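Local structure of MIP07328p (6FKK) at residues A[355-358]-A[359-363]; A[504-507]-A[508-511]. The protein probably acts as a repulsive axon guidance cue that signals through semaphorin receptors, this chain holding its extracellular sema and plexin-repeat (PSI) domains. All coordinates share one frame; numbering follows the deposited sequence.

Contact 1: A[355-358]-A[359-363]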
ATOM      1  N   VAL A 355     -28.476  -0.901 -13.650  1.00 67.89           N
ATOM      2  CA  VAL A 355     -27.481  -1.833 -13.128  1.00 61.97           C
ATOM      3  C   VAL A 355     -26.651  -2.417 -14.264  1.00 67.48           C
ATOM      4  O   VAL A 355     -25.424  -2.540 -14.155  1.00 64.24           O
ATOM      5  CB  VAL A 355     -28.162  -2.935 -12.297  1.00 57.67           C
ATOM      6  CG1 VAL A 355     -27.128  -3.920 -11.774  1.00 50.71           C
ATOM      7  CG2 VAL A 355     -28.950  -2.324 -11.146  1.00 66.89           C
ATOM      8  N   ASN A 356     -27.299  -2.784 -15.375  1.00 63.48           N
ATOM      9  CA  ASN A 356     -26.558  -3.299 -16.521  1.00 59.02           C
ATOM     10  C   ASN A 356     -25.602  -2.258 -17.084  1.00 63.88           C
ATOM     11  O   ASN A 356     -24.540  -2.613 -17.609  1.00 65.52           O
ATOM     12  CB  ASN A 356     -27.519  -3.776 -17.611  1.00 58.59           C
ATOM     13  CG  ASN A 356     -28.070  -5.163 -17.339  1.00 61.49           C
ATOM     14  OD1 ASN A 356     -27.387  -6.166 -17.543  1.00 57.20           O
ATOM     15  ND2 ASN A 356     -29.318  -5.227 -16.887  1.00 83.72           N
ATOM     16  N   PHE A 357     -25.952  -0.974 -16.983  1.00 65.50           N
ATOM     17  CA  PHE A 357     -25.074   0.073 -17.495  1.00 50.70           C
ATOM     18  C   PHE A 357     -23.754   0.102 -16.734  1.00 72.31           C
ATOM     19  O   PHE A 357     -22.675   0.083 -17.338  1.00 69.81           O
ATOM     20  CB  PHE A 357     -25.770   1.431 -17.416  1.00 51.41           C
ATOM     21  CG  PHE A 357     -24.936   2.570 -17.927  1.00 50.85           C
ATOM     22  CD1 PHE A 357     -24.975   2.929 -19.263  1.00 52.54           C
ATOM     23  CD2 PHE A 357     -24.111   3.283 -17.071  1.00 48.88           C
ATOM     24  CE1 PHE A 357     -24.209   3.976 -19.736  1.00 63.91           C
ATOM     25  CE2 PHE A 357     -23.342   4.329 -17.538  1.00 52.47           C
ATOM     26  CZ  PHE A 357     -23.391   4.678 -18.873  1.00 55.32           C
ATOM     27  N   ILE A 358     -23.819   0.153 -15.401  1.00 58.17           N
ATOM     28  CA  ILE A 358     -22.597   0.209 -14.610  1.00 49.30           C
ATOM     29  C   ILE A 358     -21.819  -1.097 -14.697  1.00 59.30           C
ATOM     30  O   ILE A 358     -20.603  -1.109 -14.468  1.00 57.14           O
ATOM     31  CB  ILE A 358     -22.916   0.578 -13.149  1.00 46.10           C
ATOM     32  CG1 ILE A 358     -21.647   1.031 -12.425  1.00 42.11           C
ATOM     33  CG2 ILE A 358     -23.557  -0.591 -12.422  1.00 44.76           C
ATOM     34  CD1 ILE A 358     -21.877   1.455 -10.998  1.00 47.21           C
ATOM     35  N   LYS A 359     -22.486  -2.203 -15.034  1.00 58.51           N
ATOM     36  CA  LYS A 359     -21.764  -3.435 -15.327  1.00 48.93           C
ATOM     37  C   LYS A 359     -21.106  -3.384 -16.697  1.00 50.65           C
ATOM     38  O   LYS A 359     -20.066  -4.019 -16.907  1.00 69.54           O
ATOM     39  CB  LYS A 359     -22.705  -4.637 -15.244  1.00 58.85           C
ATOM     40  CG  LYS A 359     -23.244  -4.915 -13.851  1.00 57.70           C
ATOM     41  CD  LYS A 359     -24.102  -6.170 -13.840  1.00 54.54           C
ATOM     42  CE  LYS A 359     -24.553  -6.519 -12.431  1.00 77.99           C
ATOM     43  NZ  LYS A 359     -25.269  -7.825 -12.380  1.00 77.63           N
ATOM     44  N   ASN A 360     -21.689  -2.633 -17.636  1.00 56.54           N
ATOM     45  CA  ASN A 360     -21.114  -2.521 -18.971  1.00 58.75           C
ATOM     46  C   ASN A 360     -20.019  -1.465 -19.041  1.00 65.65           C
ATOM     47  O   ASN A 360     -19.108  -1.583 -19.868  1.00 76.43           O
ATOM     48  CB  ASN A 360     -22.205  -2.199 -19.993  1.00 68.77           C
ATOM     49  CG  ASN A 360     -23.178  -3.345 -20.192  1.00 74.51           C
ATOM     50  OD1 ASN A 360     -22.818  -4.513 -20.042  1.00 64.19           O
ATOM     51  ND2 ASN A 360     -24.418  -3.016 -20.534  1.00 78.21           N
ATOM     52  N   HIS A 361     -20.083  -0.436 -18.199  1.00 59.83           N
ATOM     53  CA  HIS A 361     -19.122   0.666 -18.223  1.00 66.86           C
ATOM     54  C   HIS A 361     -18.548   0.884 -16.828  1.00 71.57           C
ATOM     55  O   HIS A 361     -18.822   1.903 -16.182  1.00 63.73           O
ATOM     56  CB  HIS A 361     -19.774   1.948 -18.742  1.00 57.95           C
ATOM     57  CG  HIS A 361     -20.620   1.749 -19.960  1.00 70.15           C
ATOM     58  ND1 HIS A 361     -21.937   1.351 -19.893  1.00 72.01           N
ATOM     59  CD2 HIS A 361     -20.338   1.897 -21.276  1.00 72.20           C
ATOM     60  CE1 HIS A 361     -22.430   1.262 -21.115  1.00 72.66           C
ATOM     61  NE2 HIS A 361     -21.480   1.588 -21.972  1.00 73.51           N
ATOM     62  N   PRO A 362     -17.732  -0.053 -16.333  1.00 65.41           N
ATOM     63  CA  PRO A 362     -17.128   0.134 -15.009  1.00 48.56           C
ATOM     64  C   PRO A 362     -15.866   0.979 -15.023  1.00 54.58           C
ATOM     65  O   PRO A 362     -15.364   1.327 -13.946  1.00 49.65           O
ATOM     66  CB  PRO A 362     -16.818  -1.301 -14.573  1.00 46.48           C
ATOM     67  CG  PRO A 362     -16.478  -1.982 -15.856  1.00 47.35           C
ATOM     68  CD  PRO A 362     -17.342  -1.345 -16.929  1.00 53.81           C
ATOM     69  N   LEU A 363     -15.340   1.322 -16.196  1.00 61.10           N
ATOM     70  CA  LEU A 363     -14.082   2.045 -16.313  1.00 47.57           C
ATOM     71  C   LEU A 363     -14.349   3.502 -16.660  1.00 50.03           C
ATOM     72  O   LEU A 363     -15.073   3.797 -17.617  1.00 63.10           O
ATOM     73  CB  LEU A 363     -13.188   1.403 -17.375  1.00 39.09           C
ATOM     74  CG  LEU A 363     -11.839   2.077 -17.612  1.00 43.50           C
ATOM     75  CD1 LEU A 363     -11.045   2.138 -16.321  1.00 36.74           C
ATOM     76  CD2 LEU A 363     -11.066   1.333 -18.686  1.00 54.04           C
TER
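Phe357 and His361, one helical turn apart, form the closely packed part of the helix end. The imidazole comes over one face of the phenyl ring with its ND1 leading, 3.5 Å from Phe357 CE1, and lies off centre toward the rim; the two planes meet obliquely at 34°. A chi1 of -180° sets the Phe357 ring beside the carbonyl carbon, on the side where His361 arrives. The same His361 ND1 also donates to Phe357 O (2.9 Å), and the backbone His361 N reaches that oxygen too (2.8 Å), so two firm bonds from one residue grip a single carbonyl and fix the turn of the imidazole. Phe317 meets the Phe357 ring edge-to-face.

Farther back, Lys359 N bonds to Val355 O (3.1 Å), and the extended lysine chain runs alongside Val355, its CE 3.7 Å from Val355 CG1. That route carries NZ to Glu185 in a salt bridge and to Ser246 and His243 in hydrogen bonds, which probably compensates the charge of this buried lysine.

The looser, partly exposed side belongs to Asn356 and Asn360. Their backbones are joined from Asn360 N to Asn356 O (2.9 Å), but the side chains meet only lightly, Asn356 CB 4.3 Å from Asn360 ND2, while the Asn360 amide lies against the main-chain Asn356 O at too poor an angle to bond; Asn356 ND2 turns back to Ser352 O. Pro362 has no N-H to offer Ile358 O, and the chain leaves helical geometry at His361, a C-terminal helix end followed by proline within the sema domain.

Contact 2: A[504-507]-A[508-511]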
ATOM      1  N   CYS A 504      24.176  16.141  17.346  1.00 96.42           N
ATOM      2  CA  CYS A 504      23.091  16.199  16.373  1.00 94.33           C
ATOM      3  C   CYS A 504      21.805  15.759  17.067  1.00 85.00           C
ATOM      4  O   CYS A 504      21.674  14.598  17.466  1.00 91.24           O
ATOM      5  CB  CYS A 504      23.412  15.314  15.171  1.00105.74           C
ATOM      6  SG  CYS A 504      22.306  15.449  13.732  1.00 96.20           S
ATOM      7  N   LYS A 505      20.856  16.681  17.216  1.00 78.37           N
ATOM      8  CA  LYS A 505      19.678  16.461  18.043  1.00 81.49           C
ATOM      9  C   LYS A 505      18.436  16.213  17.195  1.00 64.33           C
ATOM     10  O   LYS A 505      18.312  16.710  16.072  1.00 69.18           O
ATOM     11  CB  LYS A 505      19.429  17.652  18.976  1.00 71.20           C
ATOM     12  CG  LYS A 505      20.444  17.777  20.099  1.00 73.66           C
ATOM     13  CD  LYS A 505      20.120  18.942  21.019  1.00100.22           C
ATOM     14  CE  LYS A 505      21.111  19.025  22.170  1.00104.79           C
ATOM     15  NZ  LYS A 505      20.832  20.186  23.060  1.00118.95           N
ATOM     16  N   ASN A 506      17.513  15.439  17.761  1.00 64.03           N
ATOM     17  CA  ASN A 506      16.227  15.151  17.141  1.00 66.99           C
ATOM     18  C   ASN A 506      15.221  16.201  17.597  1.00 66.68           C
ATOM     19  O   ASN A 506      15.003  16.375  18.801  1.00 65.15           O
ATOM     20  CB  ASN A 506      15.767  13.742  17.518  1.00 61.03           C
ATOM     21  CG  ASN A 506      14.485  13.330  16.818  1.00 72.55           C
ATOM     22  OD1 ASN A 506      13.474  14.029  16.872  1.00 74.27           O
ATOM     23  ND2 ASN A 506      14.523  12.177  16.157  1.00 78.72           N
ATOM     24  N   LEU A 507      14.601  16.893  16.639  1.00 59.98           N
ATOM     25  CA  LEU A 507      13.698  17.985  16.987  1.00 60.71           C
ATOM     26  C   LEU A 507      12.363  17.496  17.537  1.00 72.52           C
ATOM     27  O   LEU A 507      11.669  18.267  18.207  1.00 69.89           O
ATOM     28  CB  LEU A 507      13.458  18.881  15.773  1.00 58.97           C
ATOM     29  CG  LEU A 507      14.674  19.634  15.235  1.00 59.68           C
ATOM     30  CD1 LEU A 507      14.267  20.582  14.123  1.00 58.39           C
ATOM     31  CD2 LEU A 507      15.364  20.389  16.352  1.00 62.99           C
ATOM     32  N   ALA A 508      11.987  16.245  17.274  1.00 67.25           N
ATOM     33  CA  ALA A 508      10.699  15.742  17.737  1.00 78.63           C
ATOM     34  C   ALA A 508      10.780  15.107  19.120  1.00 82.96           C
ATOM     35  O   ALA A 508       9.873  15.296  19.939  1.00 87.19           O
ATOM     36  CB  ALA A 508      10.133  14.731  16.737  1.00 87.05           C
ATOM     37  N   THR A 509      11.847  14.359  19.398  1.00 83.97           N
ATOM     38  CA  THR A 509      11.997  13.646  20.663  1.00 89.37           C
ATOM     39  C   THR A 509      12.792  14.435  21.699  1.00 89.47           C
ATOM     40  O   THR A 509      12.342  14.582  22.839  1.00 79.94           O
ATOM     41  CB  THR A 509      12.666  12.286  20.426  1.00 93.48           C
ATOM     42  OG1 THR A 509      13.967  12.475  19.852  1.00 91.90           O
ATOM     43  CG2 THR A 509      11.823  11.428  19.489  1.00 68.46           C
ATOM     44  N   SER A 510      13.967  14.945  21.330  1.00 97.43           N
ATOM     45  CA  SER A 510      14.805  15.653  22.290  1.00111.98           C
ATOM     46  C   SER A 510      14.151  16.960  22.719  1.00112.86           C
ATOM     47  O   SER A 510      13.493  17.637  21.925  1.00115.59           O
ATOM     48  CB  SER A 510      16.183  15.930  21.692  1.00108.72           C
ATOM     49  OG  SER A 510      16.805  14.730  21.270  1.00 96.70           O
ATOM     50  N   GLN A 511      14.337  17.315  23.987  1.00113.91           N
ATOM     51  CA  GLN A 511      13.733  18.514  24.554  1.00123.44           C
ATOM     52  C   GLN A 511      14.722  19.671  24.481  1.00122.10           C
ATOM     53  O   GLN A 511      15.885  19.525  24.868  1.00123.50           O
ATOM     54  CB  GLN A 511      13.307  18.268  26.003  1.00133.52           C
ATOM     55  CG  GLN A 511      12.186  19.171  26.485  1.00135.84           C
ATOM     56  CD  GLN A 511      10.854  18.838  25.840  1.00131.74           C
ATOM     57  OE1 GLN A 511      10.537  19.324  24.754  1.00133.87           O
ATOM     58  NE2 GLN A 511      10.066  18.005  26.509  1.00123.28           N
TER
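Asn506 OD1 receives two backbone N-H groups, from Ala508 at 2.7 Å and from Thr509 at 3.0 Å, and so builds an Asx turn where a strand of the PSI domain ends. The two donors approach differently: Ala508 N lies in the carbonyl plane of the side-chain amide, whereas Thr509 N sits well above it, 52° out of plane, although its N-H points quite straight at the oxygen (159°). The amide gets there because CG is anti to the asparagine's own N (chi1 -175°), which directs it toward the N-H groups of the following residues. A weak bond from Ser510 N to the main-chain Asn506 O (3.1 Å) closes the loop from the other carbonyl and completes an Asx motif.

With an alanine in place of Asn506, both N-H groups of Ala508 and Thr509 would probably lose their shared acceptor, leaving the weak Ser510 N bond as the remaining one described across the turn.

Packing beyond these bonds is light. Ala508 CB rests 3.4 Å from Asn506 OD1, and Ser510 CB lies close to the main-chain oxygen of Asn506. Behind the turn, Asn506 and Ala508 both touch Ile494, Leu507 leans on Ala496, and Cys504, earlier in the same strand, is disulfide-bonded to Cys487, so a surface turn whose Asn506 is itself buried is backed by the disulfide-rich body of the domain. Thr509 crosses the Asn506 side chain at about a right angle, its OG1 3.2 Å from Asn506 CG but badly angled for a hydrogen bond to Asn506 OD1.

Overall arrangement
Contact 1 comes first along the chain, in the sema domain, and contact 2 follows in the PSI domain; they share no helix, strand or sheet. Their centres are 54 Å apart, their nearest atoms about 41 Å, and they lie on opposite sides of the centre of the chain. Contact 1 ends helix 352-360, which falls between the paired strands 298-305 and 377-380, a placement consistent with the extrusion that semaphorins insert into their beta-propeller. Contact 2 leaves strand 503-506, an outer strand of a small three-stranded antiparallel sheet. The two thus mark a buried helix end and a surface turn in separate domains of the extracellular region.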